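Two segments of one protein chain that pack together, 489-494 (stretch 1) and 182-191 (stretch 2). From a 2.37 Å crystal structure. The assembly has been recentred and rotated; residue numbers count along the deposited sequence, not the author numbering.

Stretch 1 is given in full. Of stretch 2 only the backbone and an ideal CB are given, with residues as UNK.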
# COMPACT_ATOMS: atom_id res chain seq x y z
N PRO A 489 6.53 -7.88 -3.43
CA PRO A 489 6.45 -9.28 -2.99
C PRO A 489 7.74 -9.88 -2.44
O PRO A 489 8.77 -9.87 -3.11
CB PRO A 489 5.98 -9.99 -4.25
CG PRO A 489 6.72 -9.24 -5.32
CD PRO A 489 6.48 -7.80 -4.90
N PHE A 490 7.68 -10.44 -1.23
CA PHE A 490 8.84 -11.07 -0.60
C PHE A 490 8.59 -12.57 -0.52
O PHE A 490 7.44 -13.00 -0.37
CB PHE A 490 9.02 -10.56 0.83
CG PHE A 490 9.22 -9.08 0.93
CD1 PHE A 490 8.84 -8.40 2.09
CD2 PHE A 490 9.79 -8.37 -0.11
CE1 PHE A 490 9.02 -7.02 2.19
CE2 PHE A 490 9.98 -7.00 -0.02
CZ PHE A 490 9.59 -6.32 1.13
N SER A 491 9.64 -13.39 -0.61
CA SER A 491 9.45 -14.84 -0.47
C SER A 491 9.19 -15.06 1.01
O SER A 491 9.73 -14.34 1.84
CB SER A 491 10.71 -15.61 -0.86
OG SER A 491 10.99 -15.52 -2.24
N ILE A 492 8.36 -16.05 1.34
CA ILE A 492 8.06 -16.34 2.74
C ILE A 492 9.22 -17.12 3.35
O ILE A 492 9.95 -17.82 2.64
CB ILE A 492 6.75 -17.15 2.89
CG1 ILE A 492 6.95 -18.57 2.36
CG2 ILE A 492 5.63 -16.44 2.12
CD1 ILE A 492 5.77 -19.49 2.60
N ARG A 493 9.38 -17.02 4.66
CA ARG A 493 10.47 -17.67 5.38
C ARG A 493 10.98 -19.04 4.90
O ARG A 493 12.20 -19.25 4.83
CB ARG A 493 10.13 -17.74 6.87
CG ARG A 493 11.21 -18.34 7.75
CD ARG A 493 10.95 -17.99 9.20
NE ARG A 493 11.43 -16.66 9.54
CZ ARG A 493 11.11 -16.01 10.65
NH1 ARG A 493 11.62 -14.80 10.88
NH2 ARG A 493 10.27 -16.55 11.52
N SER A 494 10.09 -19.98 4.59
CA SER A 494 10.57 -21.28 4.13
C SER A 494 11.41 -21.94 5.23
O SER A 494 10.96 -22.87 5.90
CB SER A 494 11.43 -21.13 2.87
OG SER A 494 10.70 -20.58 1.80
N UNK A 182 7.86 -4.43 10.42
CA UNK A 182 8.12 -5.83 10.74
C UNK A 182 8.33 -6.77 9.55
O UNK A 182 9.23 -7.61 9.59
CB UNK A 182 6.95 -6.36 11.58
N UNK A 183 7.53 -6.64 8.50
CA UNK A 183 7.67 -7.51 7.34
C UNK A 183 9.04 -7.37 6.68
O UNK A 183 9.76 -8.35 6.52
CB UNK A 183 6.57 -7.20 6.32
N UNK A 184 9.42 -6.15 6.30
CA UNK A 184 10.69 -6.00 5.62
C UNK A 184 11.94 -6.15 6.48
O UNK A 184 12.97 -6.60 5.99
CB UNK A 184 10.72 -4.62 4.95
N UNK A 185 11.83 -5.80 7.75
CA UNK A 185 12.97 -5.93 8.66
C UNK A 185 13.19 -7.39 9.05
O UNK A 185 14.33 -7.82 9.25
CB UNK A 185 12.76 -5.08 9.91
N UNK A 186 12.11 -8.17 9.16
CA UNK A 186 12.25 -9.58 9.49
C UNK A 186 12.82 -10.28 8.25
O UNK A 186 13.66 -11.16 8.36
CB UNK A 186 10.92 -10.19 9.92
N UNK A 187 12.37 -9.85 7.08
CA UNK A 187 12.83 -10.41 5.82
C UNK A 187 14.33 -10.15 5.69
O UNK A 187 15.09 -11.02 5.26
CB UNK A 187 12.06 -9.81 4.64
N UNK A 188 14.77 -8.96 6.07
CA UNK A 188 16.18 -8.60 5.99
C UNK A 188 17.03 -9.51 6.90
O UNK A 188 18.08 -10.01 6.48
CB UNK A 188 16.37 -7.13 6.37
N UNK A 189 16.59 -9.73 8.14
CA UNK A 189 17.33 -10.59 9.07
C UNK A 189 17.46 -11.99 8.50
O UNK A 189 18.51 -12.62 8.60
CB UNK A 189 16.64 -10.64 10.44
N UNK A 190 16.38 -12.50 7.91
CA UNK A 190 16.41 -13.83 7.34
C UNK A 190 17.37 -13.92 6.16
O UNK A 190 18.03 -14.94 5.96
CB UNK A 190 15.00 -14.24 6.91
N UNK A 191 17.44 -12.85 5.38
CA UNK A 191 18.31 -12.81 4.20
C UNK A 191 19.78 -12.57 4.55
O UNK A 191 20.66 -13.09 3.88
CB UNK A 191 17.83 -11.72 3.24

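Stretch 2 is a helix throughout, and it runs at 37° to the strand 489-491, with the axes 10.0 Å apart at closest approach. Stretch 1 offers it three things in order: the ring of Phe-490, the carbonyl of Ser-491, and the guanidinium of Arg-493.

Position 182 has nothing of stretch 1 within 5.5 Å of its ideal CB, so the contact sets no preference. It is Val-182, whose backbone O accepts a hydrogen bond from the side chain at 186.

At position 183 CA-to-CB points sideways, and the ideal CB lies 4.8 Å from Phe-490 CE1. A branched or flexible apolar residue could reach the ring: leucine, isoleucine or methionine would suit. The residue is Leu-183, whose end comes nearer than its CB; CD2 sits 3.6 Å from Phe-490 CD1, at the edge of the ring, an apolar contact.

Position 184 also points sideways, but its ideal CB is already 4.0 Å from Phe-490 CE1. The first carbon therefore makes the contact almost regardless of what follows, and alanine or a longer chain, apolar or polar, would be plausible. Glu-184 occupies it: CB lies 3.9 Å from Phe-490 CE1, while the carboxylate is hydrogen-bonded elsewhere in the structure.

Position 185 is out of reach of stretch 1; it is Trp-185.

Position 186 points toward stretch 1, with Arg-493 NH1 4.8 Å from the ideal CB. A small or medium residue would fit, and a polar or acidic one could exploit the charge. The residue is Thr-186, one of these, but it is CG2 that lies 3.2 Å from Arg-493 NH1, while OG1 donates to Val-182 O at 2.9 Å, one turn back.

Position 187 points toward the strand, its ideal CB 4.3 Å from Phe-490 CD1, with the carbonyl of Ser-491 farther along. A long chain, apolar near its root and able to carry a donor or a positive charge at its tip, seems suited, so lysine, arginine or glutamine may be considered. Arg-187 fills it. Its CG packs 4.2 Å from Phe-490 CG, and Ser-491 O lies over one face of the guanidinium, 3.3 Å from CZ. The N-H groups lie in the guanidinium plane, so the 3.3 Å approach of Arg-187 NE to Ser-491 O has a poor angle and is not a hydrogen bond; the guanidinium nitrogens are bonded elsewhere.

Positions 188 and 189 have no stretch 1 atom within 5.5 Å of their ideal CBs and could accept many residues. They are Leu-188 and Ser-189.

Position 190 points toward stretch 1, with Arg-493 NE 5.1 Å from the ideal CB. A positive charge at that distance favours a short acid, though glutamate or asparagine could also answer it. Asp-190 does so: Arg-493 NE donates to OD1 at 2.8 Å and 165°, the core of a salt bridge, supplemented by weak bonds from Arg-493 NH1 to OD1 (3.3 Å) and OD2 (3.4 Å).

Position 191 points sideways, with nothing of stretch 1 near; Leu-191 makes no contact.

Stretch 2 (182-191) VLEWTRLSDL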
# COMPACT_ATOMS: atom_id res chain seq x y z
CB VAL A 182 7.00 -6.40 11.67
CG1 VAL A 182 5.63 -6.27 11.01
CG2 VAL A 182 7.29 -7.84 12.01
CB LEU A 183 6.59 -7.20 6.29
CG LEU A 183 6.04 -8.36 5.45
CD1 LEU A 183 5.39 -7.81 4.18
CD2 LEU A 183 7.13 -9.34 5.11
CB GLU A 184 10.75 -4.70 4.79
CG GLU A 184 9.95 -3.50 5.25
CD GLU A 184 8.45 -3.69 5.18
OE1 GLU A 184 7.85 -4.01 6.23
OE2 GLU A 184 7.87 -3.54 4.08
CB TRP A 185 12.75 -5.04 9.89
CG TRP A 185 13.05 -3.59 9.59
CD1 TRP A 185 12.40 -2.78 8.68
CD2 TRP A 185 14.13 -2.81 10.12
NE1 TRP A 185 13.02 -1.56 8.62
CE2 TRP A 185 14.08 -1.54 9.49
CE3 TRP A 185 15.13 -3.06 11.06
CZ2 TRP A 185 15.01 -0.53 9.77
CZ3 TRP A 185 16.05 -2.05 11.34
CH2 TRP A 185 15.98 -0.80 10.70
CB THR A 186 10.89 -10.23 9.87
OG1 THR A 186 10.45 -9.71 11.13
CG2 THR A 186 11.03 -11.74 9.97
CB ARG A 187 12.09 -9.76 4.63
CG ARG A 187 12.38 -10.40 3.28
CD ARG A 187 12.08 -11.89 3.33
NE ARG A 187 12.57 -12.62 2.16
CZ ARG A 187 13.01 -13.88 2.20
NH1 ARG A 187 13.02 -14.54 3.36
NH2 ARG A 187 13.42 -14.49 1.09
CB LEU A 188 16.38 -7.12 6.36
CG LEU A 188 17.78 -6.53 6.19
CD1 LEU A 188 18.20 -6.63 4.73
CD2 LEU A 188 17.81 -5.09 6.65
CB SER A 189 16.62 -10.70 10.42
OG SER A 189 16.65 -9.48 11.13
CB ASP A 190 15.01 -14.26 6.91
CG ASP A 190 14.13 -14.66 8.09
OD1 ASP A 190 12.95 -14.98 7.85
OD2 ASP A 190 14.63 -14.67 9.24
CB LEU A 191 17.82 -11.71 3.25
CG LEU A 191 17.27 -12.14 1.89
CD1 LEU A 191 16.69 -13.54 1.95
CD2 LEU A 191 16.22 -11.13 1.45
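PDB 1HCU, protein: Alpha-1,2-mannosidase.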